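Local coordinates for nitronate monooxygenase family protein (Pseudomonas aeruginosa, PDB 4QIT) that uses FMN and molecular oxygen to catalyse the oxidative denitrification of alkyl nitronates, with propionate 3-nitronate as the best substrate, at residues K112-S117 and V308-K313; T163-A168 and L205-L210. The protein carries 1 engineered substitution. One frame throughout, in Å; residues are numbered along the deposited sequence.

How the contacts relate
Both contacts belong to one TIM-barrel chain but lie on different parts of it. Their centres are 29 Å apart and their nearest atoms about 14 Å apart, so they do not touch. Along the sequence, contact 2 falls wholly between the two segments of contact 1. Contact 1 joins a long loop to helix 307-320 near the surface, on the substrate side: the side chain of Tyr115 comes within about 6 Å of bound nitroethane and about 8 Å of FMN. Contact 2 joins two barrel helices, 165-173 and 204-212. Its Thr163 side chain is about 8 Å from FMN and about 12 Å from nitroethane.

Contact 1 (K112-S117 and V308-K313); sequences KNIYLS and VYDATK
Loop residues Lys112 to Tyr115 meet one side of helix 307-320, with the backbones closest at Lys112 and Asp310, whose CA atoms are 6.4 Å apart. This is loop-to-helix packing in a nitronate monooxygenase built on a TIM barrel. The loop follows helix 86-101, and that helix also packs on Ala311. An inverse gamma turn centred on Asn113 separates a polar end of the contact from an apolar one.

At the polar end, Lys112 N donates to Asp310 OD2 at 2.7 Å. The donor lies above the carboxylate plane, 36° out of it. The same oxygen accepts from a water, which in turn accepts from Lys112 NZ. OD2 therefore has two donors, while the lysine ammonium, 4.8 Å from OD2, makes no direct salt bridge with it. Asp310 CG is anti to its backbone N (chi1 -168°), which places CG on the side of the loop. The other carboxylate oxygen, OD1, lies 3.3 Å from Ile114 CG2.

Ile114 bridges the two ends. Its CD1 reaches Lys313 CD and approaches Tyr309 obliquely. The same methyl lies above one face of the neighbouring Tyr115 ring, offset toward the rim.

The two tyrosines meet at an oblique angle, their planes 55° apart and their centroids 5.9 Å apart. Tyr115 is buried, and its side chain is also about 4 Å from that of Leu27, an FMN-binding residue in a nearly identical protein. Across the helix turn, Lys313 CG sits over the centre of one face of the Tyr309 ring. At the edge of that ring, near its plane, Tyr115 OH lies 3.2 Å from Tyr309 CE2.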
loop_
_atom_site.group_PDB
_atom_site.type_symbol
_atom_site.label_atom_id
_atom_site.label_comp_id
_atom_site.label_asym_id
_atom_site.label_seq_id
_atom_site.Cartn_x
_atom_site.Cartn_y
_atom_site.Cartn_z
ATOM N N LYS A 112 -32.083 -6.029 -3.311
ATOM C CA LYS A 112 -32.428 -6.001 -1.897
ATOM C C LYS A 112 -31.235 -5.615 -1.032
ATOM O O LYS A 112 -30.072 -5.772 -1.434
ATOM C CB LYS A 112 -32.947 -7.375 -1.452
ATOM C CG LYS A 112 -34.131 -7.911 -2.262
ATOM C CD LYS A 112 -34.520 -9.295 -1.752
ATOM C CE LYS A 112 -35.559 -9.961 -2.634
ATOM N NZ LYS A 112 -34.971 -10.398 -3.924
ATOM N N ASN A 113 -31.536 -5.127 0.165
ATOM C CA ASN A 113 -30.521 -4.760 1.141
ATOM C C ASN A 113 -30.030 -6.018 1.852
ATOM O O ASN A 113 -30.411 -6.299 2.990
ATOM C CB ASN A 113 -31.122 -3.770 2.136
ATOM C CG ASN A 113 -30.097 -3.166 3.047
ATOM O OD1 ASN A 113 -28.898 -3.332 2.842
ATOM N ND2 ASN A 113 -30.560 -2.443 4.064
ATOM N N ILE A 114 -29.163 -6.771 1.183
ATOM C CA ILE A 114 -28.854 -8.130 1.635
ATOM C C ILE A 114 -27.983 -8.203 2.882
ATOM O O ILE A 114 -27.995 -9.207 3.597
ATOM C CB ILE A 114 -28.206 -8.957 0.522
ATOM C CG1 ILE A 114 -26.952 -8.253 0.004
ATOM C CG2 ILE A 114 -29.191 -9.179 -0.604
ATOM C CD1 ILE A 114 -26.055 -9.175 -0.834
ATOM N N TYR A 115 -27.222 -7.148 3.150
ATOM C CA TYR A 115 -26.374 -7.113 4.331
ATOM C C TYR A 115 -26.825 -5.979 5.236
ATOM O O TYR A 115 -26.423 -4.825 5.040
ATOM C CB TYR A 115 -24.903 -6.882 3.951
ATOM C CG TYR A 115 -24.231 -8.016 3.202
ATOM C CD1 TYR A 115 -24.761 -9.297 3.200
ATOM C CD2 TYR A 115 -23.047 -7.792 2.506
ATOM C CE1 TYR A 115 -24.128 -10.335 2.510
ATOM C CE2 TYR A 115 -22.412 -8.815 1.823
ATOM C CZ TYR A 115 -22.957 -10.081 1.827
ATOM O OH TYR A 115 -22.326 -11.100 1.141
ATOM N N LEU A 116 -27.656 -6.291 6.226
ATOM C CA LEU A 116 -28.103 -5.251 7.143
ATOM C C LEU A 116 -26.958 -4.837 8.048
ATOM O O LEU A 116 -26.270 -5.679 8.636
ATOM C CB LEU A 116 -29.299 -5.713 7.975
ATOM C CG LEU A 116 -30.555 -6.103 7.203
ATOM C CD1 LEU A 116 -31.650 -6.540 8.169
ATOM C CD2 LEU A 116 -31.027 -4.954 6.334
ATOM N N SER A 117 -26.738 -3.535 8.140
ATOM C CA SER A 117 -25.746 -2.990 9.044
ATOM C C SER A 117 -26.166 -3.197 10.491
ATOM O O SER A 117 -27.361 -3.288 10.796
ATOM C CB SER A 117 -25.573 -1.499 8.778
ATOM O OG SER A 117 -24.665 -0.934 9.704
ATOM N N VAL A 308 -25.537 -3.363 -4.868
ATOM C CA VAL A 308 -24.682 -3.816 -5.963
ATOM C C VAL A 308 -24.299 -5.283 -5.800
ATOM O O VAL A 308 -24.355 -6.054 -6.760
ATOM C CB VAL A 308 -23.412 -2.950 -6.089
ATOM C CG1 VAL A 308 -22.499 -3.478 -7.197
ATOM C CG2 VAL A 308 -23.791 -1.505 -6.354
ATOM N N TYR A 309 -23.926 -5.678 -4.581
ATOM C CA TYR A 309 -23.559 -7.076 -4.356
ATOM C C TYR A 309 -24.725 -8.040 -4.587
ATOM O O TYR A 309 -24.517 -9.162 -5.032
ATOM C CB TYR A 309 -22.924 -7.283 -2.971
ATOM C CG TYR A 309 -22.018 -8.504 -2.921
ATOM C CD1 TYR A 309 -21.208 -8.826 -4.001
ATOM C CD2 TYR A 309 -21.970 -9.323 -1.802
ATOM C CE1 TYR A 309 -20.368 -9.927 -3.976
ATOM C CE2 TYR A 309 -21.127 -10.439 -1.768
ATOM C CZ TYR A 309 -20.330 -10.725 -2.861
ATOM O OH TYR A 309 -19.489 -11.819 -2.854
ATOM N N ASP A 310 -25.948 -7.603 -4.306
ATOM C CA ASP A 310 -27.118 -8.429 -4.585
ATOM C C ASP A 310 -27.214 -8.713 -6.088
ATOM O O ASP A 310 -27.495 -9.843 -6.493
ATOM C CB ASP A 310 -28.379 -7.728 -4.070
ATOM C CG ASP A 310 -29.593 -8.642 -4.052
ATOM O OD1 ASP A 310 -29.440 -9.851 -3.777
ATOM O OD2 ASP A 310 -30.716 -8.149 -4.317
ATOM N N ALA A 311 -26.952 -7.701 -6.910
ATOM C CA ALA A 311 -26.970 -7.886 -8.356
ATOM C C ALA A 311 -25.854 -8.844 -8.786
ATOM O O ALA A 311 -26.069 -9.768 -9.577
ATOM C CB ALA A 311 -26.845 -6.533 -9.083
ATOM N N THR A 312 -24.664 -8.630 -8.246
ATOM C CA THR A 312 -23.518 -9.462 -8.578
ATOM C C THR A 312 -23.751 -10.914 -8.167
ATOM O O THR A 312 -23.415 -11.833 -8.926
ATOM C CB THR A 312 -22.251 -8.907 -7.917
ATOM O OG1 THR A 312 -21.963 -7.617 -8.476
ATOM C CG2 THR A 312 -21.048 -9.826 -8.131
ATOM N N LYS A 313 -24.325 -11.126 -6.983
ATOM C CA LYS A 313 -24.625 -12.490 -6.533
ATOM C C LYS A 313 -25.570 -13.211 -7.491
ATOM O O LYS A 313 -25.385 -14.395 -7.793
ATOM C CB LYS A 313 -25.172 -12.492 -5.106
ATOM C CG LYS A 313 -24.101 -12.317 -4.059
ATOM C CD LYS A 313 -24.700 -12.405 -2.658
ATOM C CE LYS A 313 -23.782 -13.131 -1.699
ATOM N NZ LYS A 313 -24.563 -13.725 -0.569
HETATM O O HOH W 1 -32.620 -9.467 -5.468
#

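Contact 2 (T163-A168 and L205-L210); sequences TTPEEA and LALVRL
Leu207, Pro165 and Thr163 carry most of this contact between neighbouring helices of the TIM barrel. Thr163 follows strand 157-162 and leads into helix 165-173; Leu207 lies on helix 204-212.

Leu207 has the most surface buried. Its CB points toward the other segment, with CG anti to the backbone N (chi1 -175°). Both methyls reach the Thr163 carbonyl: CD1 is 3.4 Å from Thr163 O and CD2 is 3.6 Å from it. CD1 also touches Thr164 CA.

Pro165 opens the helix and offers its ring to the leucines. Its CD lies 4.1 Å from Leu207 CD1, the two side chains crossing at a slant. One helical turn on, Leu210 CD1 makes a looser contact with Pro165 CG at 4.4 Å. Leu211 also packs on Pro165.

Thr163 contributes mainly its carbonyl; its CB points away from 205-210. Its OG1 and its backbone N both donate to Glu167 OE1. The bond from N is 2.8 Å long and runs nearly along the C-O axis; the bond from OG1 comes from above the carboxylate plane. Thr164 OG1 caps the helix by accepting from Glu167 N at 2.9 Å. Glu167 OE2 is taken by Phe193 N.

The second subunit packs against this region; Glu166 forms a salt bridge to its Arg271 and Arg209 to its Asp227.

No hydrogen bond joins the two segments. They meet by van der Waals packing. The bonds of Thr163 and Thr164 to Glu167 lie within 163-168, consistent with a turn held so that Thr163 O and Pro165 face Leu207.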
loop_
_atom_site.group_PDB
_atom_site.type_symbol
_atom_site.label_atom_id
_atom_site.label_comp_id
_atom_site.label_asym_id
_atom_site.label_seq_id
_atom_site.Cartn_x
_atom_site.Cartn_y
_atom_site.Cartn_z
ATOM N N THR A 163 -8.641 2.246 8.756
ATOM C CA THR A 163 -7.652 2.312 7.674
ATOM C C THR A 163 -6.765 3.549 7.737
ATOM O O THR A 163 -5.826 3.673 6.958
ATOM C CB THR A 163 -8.290 2.232 6.261
ATOM O OG1 THR A 163 -9.039 3.428 5.999
ATOM C CG2 THR A 163 -9.167 0.995 6.124
ATOM N N THR A 164 -7.074 4.468 8.652
ATOM C CA THR A 164 -6.326 5.723 8.766
ATOM C C THR A 164 -6.267 6.133 10.224
ATOM O O THR A 164 -7.088 5.686 11.026
ATOM C CB THR A 164 -7.017 6.893 8.023
ATOM O OG1 THR A 164 -8.257 7.198 8.680
ATOM C CG2 THR A 164 -7.262 6.564 6.553
ATOM N N PRO A 165 -5.318 7.011 10.567
ATOM C CA PRO A 165 -5.287 7.583 11.921
ATOM C C PRO A 165 -6.591 8.293 12.294
ATOM O O PRO A 165 -7.003 8.237 13.461
ATOM C CB PRO A 165 -4.145 8.590 11.826
ATOM C CG PRO A 165 -3.199 7.963 10.840
ATOM C CD PRO A 165 -4.109 7.364 9.797
ATOM N N GLU A 166 -7.241 8.937 11.328
ATOM C CA GLU A 166 -8.512 9.606 11.602
ATOM C C GLU A 166 -9.597 8.589 11.974
ATOM O O GLU A 166 -10.374 8.800 12.906
ATOM C CB GLU A 166 -8.948 10.476 10.413
ATOM C CG GLU A 166 -8.025 11.674 10.103
ATOM C CD GLU A 166 -6.646 11.284 9.579
ATOM O OE1 GLU A 166 -6.498 10.191 8.981
ATOM O OE2 GLU A 166 -5.696 12.074 9.764
ATOM N N GLU A 167 -9.643 7.467 11.261
ATOM C CA GLU A 167 -10.595 6.422 11.606
ATOM C C GLU A 167 -10.244 5.786 12.949
ATOM O O GLU A 167 -11.133 5.446 13.729
ATOM C CB GLU A 167 -10.699 5.385 10.477
ATOM C CG GLU A 167 -11.439 5.944 9.257
ATOM C CD GLU A 167 -11.345 5.056 8.029
ATOM O OE1 GLU A 167 -10.643 4.018 8.084
ATOM O OE2 GLU A 167 -11.964 5.403 6.998
ATOM N N ALA A 168 -8.950 5.648 13.227
ATOM C CA ALA A 168 -8.507 5.102 14.506
ATOM C C ALA A 168 -8.944 5.997 15.671
ATOM O O ALA A 168 -9.286 5.493 16.739
ATOM C CB ALA A 168 -7.005 4.915 14.512
ATOM N N LEU A 205 2.749 -1.215 6.602
ATOM C CA LEU A 205 3.958 -0.828 7.318
ATOM C C LEU A 205 3.834 0.594 7.857
ATOM O O LEU A 205 4.218 0.859 9.000
ATOM C CB LEU A 205 5.182 -0.975 6.423
ATOM C CG LEU A 205 6.499 -0.594 7.102
ATOM C CD1 LEU A 205 7.547 -1.670 6.866
ATOM C CD2 LEU A 205 6.958 0.762 6.570
ATOM N N ALA A 206 3.285 1.508 7.059
ATOM C CA ALA A 206 3.082 2.870 7.558
ATOM C C ALA A 206 1.933 2.924 8.559
ATOM O O ALA A 206 2.064 3.534 9.633
ATOM C CB ALA A 206 2.826 3.851 6.412
ATOM N N LEU A 207 0.805 2.296 8.231
ATOM C CA LEU A 207 -0.380 2.412 9.085
ATOM C C LEU A 207 -0.156 1.861 10.486
ATOM O O LEU A 207 -0.524 2.504 11.476
ATOM C CB LEU A 207 -1.593 1.726 8.455
ATOM C CG LEU A 207 -2.902 1.896 9.226
ATOM C CD1 LEU A 207 -3.353 3.359 9.292
ATOM C CD2 LEU A 207 -3.998 1.048 8.611
ATOM N N VAL A 208 0.437 0.676 10.585
ATOM C CA VAL A 208 0.674 0.070 11.893
ATOM C C VAL A 208 1.602 0.935 12.745
ATOM O O VAL A 208 1.335 1.164 13.928
ATOM C CB VAL A 208 1.240 -1.354 11.755
ATOM C CG1 VAL A 208 1.613 -1.929 13.119
ATOM C CG2 VAL A 208 0.206 -2.245 11.101
ATOM N N ARG A 209 2.671 1.440 12.142
ATOM C CA ARG A 209 3.605 2.291 12.867
ATOM C C ARG A 209 2.934 3.577 13.338
ATOM O O ARG A 209 3.141 4.015 14.471
ATOM C CB ARG A 209 4.820 2.617 12.007
ATOM C CG ARG A 209 5.885 3.362 12.790
ATOM C CD ARG A 209 6.804 2.406 13.563
ATOM N NE ARG A 209 7.550 3.136 14.581
ATOM C CZ ARG A 209 7.216 3.176 15.866
ATOM N NH1 ARG A 209 7.955 3.883 16.711
ATOM N NH2 ARG A 209 6.154 2.501 16.315
ATOM N N LEU A 210 2.133 4.191 12.473
ATOM C CA LEU A 210 1.442 5.429 12.821
ATOM C C LEU A 210 0.485 5.230 13.992
ATOM O O LEU A 210 0.445 6.035 14.924
ATOM C CB LEU A 210 0.669 5.967 11.613
ATOM C CG LEU A 210 1.516 6.526 10.463
ATOM C CD1 LEU A 210 0.686 6.746 9.199
ATOM C CD2 LEU A 210 2.214 7.826 10.874
#